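Local atomic coordinates of KaiC domain-containing protein (Pyrococcus horikoshii, PDB entry 2ZTS), a protein that binds ADP and magnesium and is probably an ATP-binding, KaiC-like member of the P-loop NTPases. Residues Arg155-Arg158 with Glu159-Leu162; Leu162-Asn165 with Thr166-Glu170. One frame throughout, in Å; residues are numbered along the deposited sequence.

In the fold
In the chain, helix 157-171 follows strand 138-142 and helix 144-149 and leads to strand 174-179, which is parallel to 138-142 and next to it in the central mixed sheet; both contacts belong to this helix. Contact 1 comes first: residues 155-156 end a 3-10 segment that passes into the helix, and 159-162 continue it. Contact 2 begins at Leu-162, the residue the two share, and runs on to Glu-170; the centres of the two contacts are about 12 Å apart. Neither closes a long loop, nests or crosses. Contact 1 packs on helix 144-149, contact 2 on strand 138-142, and both touch the second subunit, so together they tie the crossover helix to the sheet and to the subunit interface.

Contact 1: residues Arg155-Arg158 with Glu159-Leu162; sequences RKIR and EVLL
One face of the Arg-158 guanidinium is met by the carboxylate of Glu-159, whose CD lies 4.0 Å above the plane and toward the rim; the two planes are turned 43° apart. Because Glu-159 OE2 lies well out of the guanidinium plane, its long salt bridge to Arg-158 NH2, at 3.7 Å, rests on charge alone. Beyond the contact, NH1 donates to the carbonyls of Leu-149 and Leu-151 of the second subunit, and NH2 to that of Glu-152, also of the second subunit. Arg-158 NE donates to water 1 at 3.0 Å. That water in turn donates to Glu-159 OE1 and to the carbonyl O of Arg-155, so that one water bridges the Arg-155 carbonyl and the Arg-158 and Glu-159 side chains within about a single turn.

Lys-156 completes the salt-bridge network: its NZ comes within 3.2 Å of Glu-159 OE2 and meets it from above the carboxylate plane. Bends at chi2, chi3 and chi4 fold the lysine chain over so that its amine reaches the acid three residues on. With two cations near OE2, the carboxylate is likely to remain ionised.

On the apolar side, Ile-157 lays CG1 against Leu-161 CD1 at 3.8 Å. CG1 stands anti to the backbone N (chi1 -166°), which carries this branch along the helix toward the next turn. Ile-144 of helix 144-149 touches both side chains. The backbone follows the i to i+4 pattern: Val-160 N reaches Lys-156 O in the carbonyl plane, and Leu-161 N reaches Ile-157 O at 2.7 Å. These features mark the first turns of a helix in a P-loop NTPase domain, its apolar side on helix 144-149 and Arg-158 reaching the carbonyls of a second subunit.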
# COMPACT_ATOMS: atom_id res chain seq x y z
N ARG C 155 -3.80 18.21 4.70
CA ARG C 155 -3.20 18.33 3.37
C ARG C 155 -2.92 19.76 2.81
O ARG C 155 -2.22 19.86 1.86
CB ARG C 155 -4.02 17.56 2.36
CG ARG C 155 -5.34 18.23 1.93
CD ARG C 155 -6.27 17.22 1.20
NE ARG C 155 -7.19 17.87 0.26
CZ ARG C 155 -7.23 17.70 -1.08
NH1 ARG C 155 -6.39 16.88 -1.74
NH2 ARG C 155 -8.16 18.38 -1.78
N LYS C 156 -3.45 20.81 3.40
CA LYS C 156 -3.10 22.19 3.01
C LYS C 156 -1.69 22.58 3.44
O LYS C 156 -1.25 23.67 3.19
CB LYS C 156 -4.10 23.22 3.57
CG LYS C 156 -5.62 22.92 3.30
CD LYS C 156 -6.04 23.03 1.83
CE LYS C 156 -6.99 24.17 1.56
NZ LYS C 156 -6.62 24.82 0.21
N ILE C 157 -0.97 21.68 4.09
CA ILE C 157 0.41 21.85 4.35
C ILE C 157 1.13 22.14 3.04
O ILE C 157 2.11 22.86 3.02
CB ILE C 157 0.99 20.61 5.07
CG1 ILE C 157 2.39 20.90 5.65
CG2 ILE C 157 1.03 19.41 4.12
CD1 ILE C 157 2.55 22.13 6.57
N ARG C 158 0.61 21.60 1.94
CA ARG C 158 1.19 21.88 0.63
C ARG C 158 1.26 23.42 0.38
O ARG C 158 2.32 23.97 0.16
CB ARG C 158 0.37 21.18 -0.43
CG ARG C 158 0.86 21.43 -1.82
CD ARG C 158 0.27 20.46 -2.85
NE ARG C 158 -1.16 20.70 -3.04
CZ ARG C 158 -1.70 21.43 -4.00
NH1 ARG C 158 -0.93 22.03 -4.91
NH2 ARG C 158 -3.02 21.57 -4.07
N GLU C 159 0.11 24.10 0.52
CA GLU C 159 -0.01 25.55 0.27
C GLU C 159 0.75 26.31 1.32
O GLU C 159 1.46 27.26 1.01
CB GLU C 159 -1.49 25.96 0.22
CG GLU C 159 -2.20 25.51 -1.06
CD GLU C 159 -2.97 24.17 -0.90
OE1 GLU C 159 -2.50 23.23 -0.16
OE2 GLU C 159 -4.05 24.03 -1.53
N VAL C 160 0.72 25.82 2.56
CA VAL C 160 1.48 26.44 3.64
C VAL C 160 2.99 26.35 3.40
O VAL C 160 3.73 27.32 3.61
CB VAL C 160 1.09 25.88 5.01
CG1 VAL C 160 1.93 26.44 6.10
CG2 VAL C 160 -0.44 26.13 5.31
N LEU C 161 3.45 25.21 2.89
CA LEU C 161 4.88 25.10 2.59
C LEU C 161 5.36 26.06 1.49
O LEU C 161 6.45 26.63 1.59
CB LEU C 161 5.25 23.67 2.28
CG LEU C 161 5.30 22.78 3.56
CD1 LEU C 161 5.30 21.28 3.26
CD2 LEU C 161 6.52 23.10 4.39
N LEU C 162 4.53 26.28 0.47
CA LEU C 162 4.87 27.25 -0.55
C LEU C 162 4.87 28.70 0.04
O LEU C 162 5.80 29.45 -0.17
CB LEU C 162 3.95 27.09 -1.77
CG LEU C 162 4.31 25.87 -2.65
CD1 LEU C 162 3.34 25.81 -3.80
CD2 LEU C 162 5.74 25.83 -3.16
O HOH W 1 -3.40 20.59 -1.01

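Contact 2: residues Leu162-Asn165 with Thr166-Glu170; sequences LKLN and TILLE
Leu-168 N to Leu-164 O, at 2.9 Å and an N-H...O angle of 170°, and Leu-169 N to Asn-165 O, at 3.1 Å, show regular alpha-helical i to i+4 bonding, whereas Ile-167 N to Lys-163 O is weak. The same Lys-163 carbonyl takes a second, shorter bond, 2.7 Å from Thr-166 OG1. With chi1 at 63°, the hydroxyl sits between its own backbone N and carbonyl carbon, turned back onto the preceding turn.

Leu-164 and Leu-168 pack obliquely: Leu-164 CG meets Leu-168 CD1 at 3.8 Å, and Leu-164 CD1 lies 3.9 Å from Leu-168 CG. Both leucines also rest on strand 138-142, at Ile-141 and Leu-139. Replacing Leu-168 by an alanine would probably open a gap between Leu-164 and Leu-139 and let the Leu-164 isobutyl group turn. One turn along, Leu-169 straddles the Asn-165 amide, placing CD1 3.7 Å from OD1 and CD2 near ND2; Leu-169 also packs on Arg-70 of the second subunit. This is an i to i+4 leucine pair on a helix that packs against the parallel part of a mixed sheet, as in the alpha/beta core of P-loop NTPases.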
# COMPACT_ATOMS: atom_id res chain seq x y z
N LEU C 162 4.53 26.28 0.47
CA LEU C 162 4.87 27.25 -0.55
C LEU C 162 4.87 28.70 0.04
O LEU C 162 5.80 29.45 -0.17
CB LEU C 162 3.95 27.09 -1.77
CG LEU C 162 4.31 25.87 -2.65
CD1 LEU C 162 3.34 25.81 -3.80
CD2 LEU C 162 5.74 25.83 -3.16
N LYS C 163 3.89 29.04 0.88
CA LYS C 163 4.02 30.34 1.58
C LYS C 163 5.27 30.46 2.48
O LYS C 163 5.91 31.53 2.51
CB LYS C 163 2.81 30.66 2.43
CG LYS C 163 1.51 30.89 1.74
CD LYS C 163 0.49 31.32 2.84
CE LYS C 163 -0.92 31.56 2.33
NZ LYS C 163 -1.12 32.98 1.79
N LEU C 164 5.64 29.39 3.18
CA LEU C 164 6.81 29.46 4.02
C LEU C 164 8.05 29.71 3.17
O LEU C 164 8.95 30.44 3.58
CB LEU C 164 7.02 28.18 4.80
CG LEU C 164 8.26 27.96 5.60
CD1 LEU C 164 8.50 29.04 6.63
CD2 LEU C 164 8.04 26.65 6.33
N ASN C 165 8.13 29.03 2.02
CA ASN C 165 9.30 29.09 1.13
C ASN C 165 9.52 30.54 0.69
O ASN C 165 10.64 30.99 0.69
CB ASN C 165 9.09 28.20 -0.09
CG ASN C 165 10.25 28.20 -1.07
OD1 ASN C 165 11.38 27.90 -0.71
ND2 ASN C 165 9.96 28.54 -2.35
N THR C 166 8.44 31.23 0.38
CA THR C 166 8.54 32.60 -0.10
C THR C 166 9.13 33.50 1.00
O THR C 166 10.00 34.30 0.70
CB THR C 166 7.17 33.18 -0.61
OG1 THR C 166 6.25 33.24 0.47
CG2 THR C 166 6.49 32.30 -1.60
N ILE C 167 8.70 33.36 2.26
CA ILE C 167 9.28 34.19 3.29
C ILE C 167 10.71 33.77 3.68
O ILE C 167 11.48 34.64 3.97
CB ILE C 167 8.36 34.43 4.56
CG1 ILE C 167 8.40 33.24 5.47
CG2 ILE C 167 6.95 34.71 4.19
CD1 ILE C 167 9.58 33.24 6.35
N LEU C 168 11.07 32.48 3.67
CA LEU C 168 12.47 32.07 3.86
C LEU C 168 13.46 32.72 2.87
O LEU C 168 14.51 33.20 3.27
CB LEU C 168 12.65 30.53 3.82
CG LEU C 168 11.91 29.75 4.91
CD1 LEU C 168 11.89 28.21 4.68
CD2 LEU C 168 12.50 30.12 6.34
N LEU C 169 13.11 32.71 1.60
CA LEU C 169 13.90 33.30 0.54
C LEU C 169 14.09 34.82 0.81
O LEU C 169 15.18 35.35 0.68
CB LEU C 169 13.19 33.05 -0.84
CG LEU C 169 13.55 31.80 -1.70
CD1 LEU C 169 13.91 30.56 -0.88
CD2 LEU C 169 12.45 31.44 -2.77
N GLU C 170 13.03 35.48 1.24
CA GLU C 170 13.07 36.92 1.53
C GLU C 170 13.97 37.22 2.70
O GLU C 170 14.74 38.17 2.65
CB GLU C 170 11.70 37.45 1.90
CG GLU C 170 11.11 38.45 0.94
CD GLU C 170 9.63 38.54 1.18
OE1 GLU C 170 8.86 37.75 0.53
OE2 GLU C 170 9.24 39.35 2.05